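Local coordinates for uncharacterized protein AF_1382 (Archaeoglobus fulgidus DSM 4304, PDB 2QVO) that is of unknown function but has the helix and strand order of a winged-helix domain, consistent with a role in DNA binding, at residues L18-Y23 against I80-K85. Numbering follows the deposited sequence.
Sequences LMTIYY and IAQQIK
Build two six-residue alpha-helical segments, one from helix 12-26 and one from the C-terminal helix 75-90, with Tyr22 N to Leu18 O at 3.1 Å and Lys85 N to Ala81 O at 2.9 Å, and cross them steeply: the axes of the two short segments pass 9.9 Å apart at a signed angle of -104°, with Met19 CA 6.3 Å from Ala81 CA. Leu18, chi1 t and chi2 p, points at the partner helix and rests CD2 against both Ile84 CD1 (3.7 Å) and Ile80 CG2 (4.0 Å); it also meets Phe54 of helix 44-56. Met19 starts out sideways, but its m, m, m rotamer folds the thioether over, so that SD lies 4.0 Å from both Ala81 CB and Ile84 CG2, and CE comes 3.4 Å from Ala81 O. Tyr22, chi1 t, sends its ring past the small Ala81, CD1 to CB 3.5 Å, and its OH reaches 3.3 Å from Gln82 CG. Tyr23, chi1 m, brings OH within 3.3 Å of Lys85 CG; the lysine, t through chi3 and m at chi4, brings CE to the ring edge. The helix order and antiparallel strands 31-32, 68-73 and 60-65 are those of a winged-helix domain, in which this crossing packs the C-terminal helix against helix 12-26. Chemically the join is mainly apolar, without hydrogen bonds or salt bridges between the segments; small Ala81 leaves room for the Tyr22 ring and Met19 thioether.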
loop_
_atom_site.group_PDB
_atom_site.type_symbol
_atom_site.label_atom_id
_atom_site.label_comp_id
_atom_site.label_asym_id
_atom_site.label_seq_id
_atom_site.Cartn_x
_atom_site.Cartn_y
_atom_site.Cartn_z
ATOM N N LEU A 18 -0.694 -2.465 0.342
ATOM C CA LEU A 18 0.742 -2.323 0.196
ATOM C C LEU A 18 1.228 -2.566 -1.228
ATOM O O LEU A 18 2.055 -1.796 -1.732
ATOM C CB LEU A 18 1.461 -3.297 1.145
ATOM C CG LEU A 18 2.983 -3.159 1.130
ATOM C CD1 LEU A 18 3.424 -1.780 1.615
ATOM C CD2 LEU A 18 3.628 -4.297 1.976
ATOM N N MET A 19 0.740 -3.636 -1.857
ATOM C CA MET A 19 1.225 -4.035 -3.174
ATOM C C MET A 19 0.665 -3.075 -4.215
ATOM O O MET A 19 1.335 -2.789 -5.192
ATOM C CB MET A 19 0.883 -5.493 -3.504
ATOM C CG MET A 19 1.625 -6.527 -2.570
ATOM S SD MET A 19 3.354 -6.155 -2.265
ATOM C CE MET A 19 4.038 -6.727 -3.812
ATOM N N THR A 20 -0.538 -2.552 -3.969
ATOM C CA THR A 20 -1.097 -1.498 -4.851
ATOM C C THR A 20 -0.226 -0.249 -4.895
ATOM O O THR A 20 0.040 0.294 -5.976
ATOM C CB THR A 20 -2.555 -1.110 -4.454
ATOM O OG1 THR A 20 -3.407 -2.254 -4.601
ATOM C CG2 THR A 20 -3.077 0.012 -5.356
ATOM N N ILE A 21 0.216 0.220 -3.731
ATOM C CA ILE A 21 1.125 1.365 -3.656
ATOM C C ILE A 21 2.422 1.043 -4.393
ATOM O O ILE A 21 2.929 1.857 -5.157
ATOM C CB ILE A 21 1.434 1.747 -2.180
ATOM C CG1 ILE A 21 0.134 2.066 -1.428
ATOM C CG2 ILE A 21 2.429 2.933 -2.084
ATOM C CD1 ILE A 21 0.309 2.133 0.102
ATOM N N TYR A 22 2.954 -0.149 -4.139
ATOM C CA TYR A 22 4.192 -0.606 -4.759
ATOM C C TYR A 22 4.117 -0.552 -6.297
ATOM O O TYR A 22 4.941 0.122 -6.943
ATOM C CB TYR A 22 4.515 -2.019 -4.251
ATOM C CG TYR A 22 5.720 -2.659 -4.907
ATOM C CD1 TYR A 22 7.019 -2.271 -4.560
ATOM C CD2 TYR A 22 5.555 -3.641 -5.877
ATOM C CE1 TYR A 22 8.129 -2.859 -5.178
ATOM C CE2 TYR A 22 6.656 -4.240 -6.493
ATOM C CZ TYR A 22 7.928 -3.846 -6.141
ATOM O OH TYR A 22 9.000 -4.441 -6.772
ATOM N N TYR A 23 3.131 -1.235 -6.871
ATOM C CA TYR A 23 3.006 -1.316 -8.327
ATOM C C TYR A 23 2.654 0.023 -8.960
ATOM O O TYR A 23 3.171 0.362 -10.015
ATOM C CB TYR A 23 2.018 -2.393 -8.752
ATOM C CG TYR A 23 2.597 -3.777 -8.574
ATOM C CD1 TYR A 23 3.687 -4.199 -9.348
ATOM C CD2 TYR A 23 2.083 -4.646 -7.625
ATOM C CE1 TYR A 23 4.232 -5.458 -9.191
ATOM C CE2 TYR A 23 2.630 -5.915 -7.447
ATOM C CZ TYR A 23 3.700 -6.310 -8.237
ATOM O OH TYR A 23 4.243 -7.565 -8.079
ATOM N N ILE A 80 10.194 -4.232 2.000
ATOM C CA ILE A 80 9.139 -5.174 2.402
ATOM C C ILE A 80 8.254 -5.585 1.217
ATOM O O ILE A 80 8.055 -6.771 0.967
ATOM C CB ILE A 80 8.302 -4.607 3.563
ATOM C CG1 ILE A 80 9.149 -4.543 4.840
ATOM C CG2 ILE A 80 7.005 -5.441 3.783
ATOM C CD1 ILE A 80 8.539 -3.734 5.952
ATOM N N ALA A 81 7.744 -4.611 0.461
ATOM C CA ALA A 81 6.909 -4.942 -0.702
ATOM C C ALA A 81 7.618 -5.828 -1.712
ATOM O O ALA A 81 7.026 -6.746 -2.258
ATOM C CB ALA A 81 6.387 -3.665 -1.382
ATOM N N GLN A 82 8.882 -5.533 -1.984
ATOM C CA GLN A 82 9.660 -6.315 -2.928
ATOM C C GLN A 82 9.802 -7.780 -2.497
ATOM O O GLN A 82 9.697 -8.695 -3.327
ATOM C CB GLN A 82 11.024 -5.660 -3.130
ATOM C CG GLN A 82 10.946 -4.459 -4.060
ATOM C CD GLN A 82 12.199 -3.599 -4.069
ATOM O OE1 GLN A 82 13.102 -3.756 -3.234
ATOM N NE2 GLN A 82 12.256 -2.678 -5.020
ATOM N N GLN A 83 10.000 -7.984 -1.198
ATOM C CA GLN A 83 10.131 -9.326 -0.621
ATOM C C GLN A 83 8.797 -10.075 -0.646
ATOM O O GLN A 83 8.756 -11.267 -0.936
ATOM C CB GLN A 83 10.680 -9.250 0.805
ATOM C CG GLN A 83 12.111 -8.712 0.931
ATOM C CD GLN A 83 13.180 -9.751 0.621
ATOM O OE1 GLN A 83 13.139 -10.885 1.116
ATOM N NE2 GLN A 83 14.149 -9.366 -0.204
ATOM N N ILE A 84 7.699 -9.368 -0.387
ATOM C CA ILE A 84 6.372 -9.969 -0.493
ATOM C C ILE A 84 6.063 -10.395 -1.942
ATOM O O ILE A 84 5.511 -11.473 -2.188
ATOM C CB ILE A 84 5.277 -9.042 0.064
ATOM C CG1 ILE A 84 5.417 -8.917 1.590
ATOM C CG2 ILE A 84 3.901 -9.571 -0.326
ATOM C CD1 ILE A 84 4.489 -7.897 2.248
ATOM N N LYS A 85 6.433 -9.544 -2.898
ATOM C CA LYS A 85 6.324 -9.883 -4.315
ATOM C C LYS A 85 6.975 -11.244 -4.607
ATOM O O LYS A 85 6.371 -12.100 -5.257
ATOM C CB LYS A 85 6.955 -8.787 -5.182
ATOM C CG LYS A 85 6.870 -9.062 -6.688
ATOM C CD LYS A 85 7.748 -8.108 -7.488
ATOM C CE LYS A 85 7.475 -8.251 -8.992
ATOM N NZ LYS A 85 7.601 -9.671 -9.453
#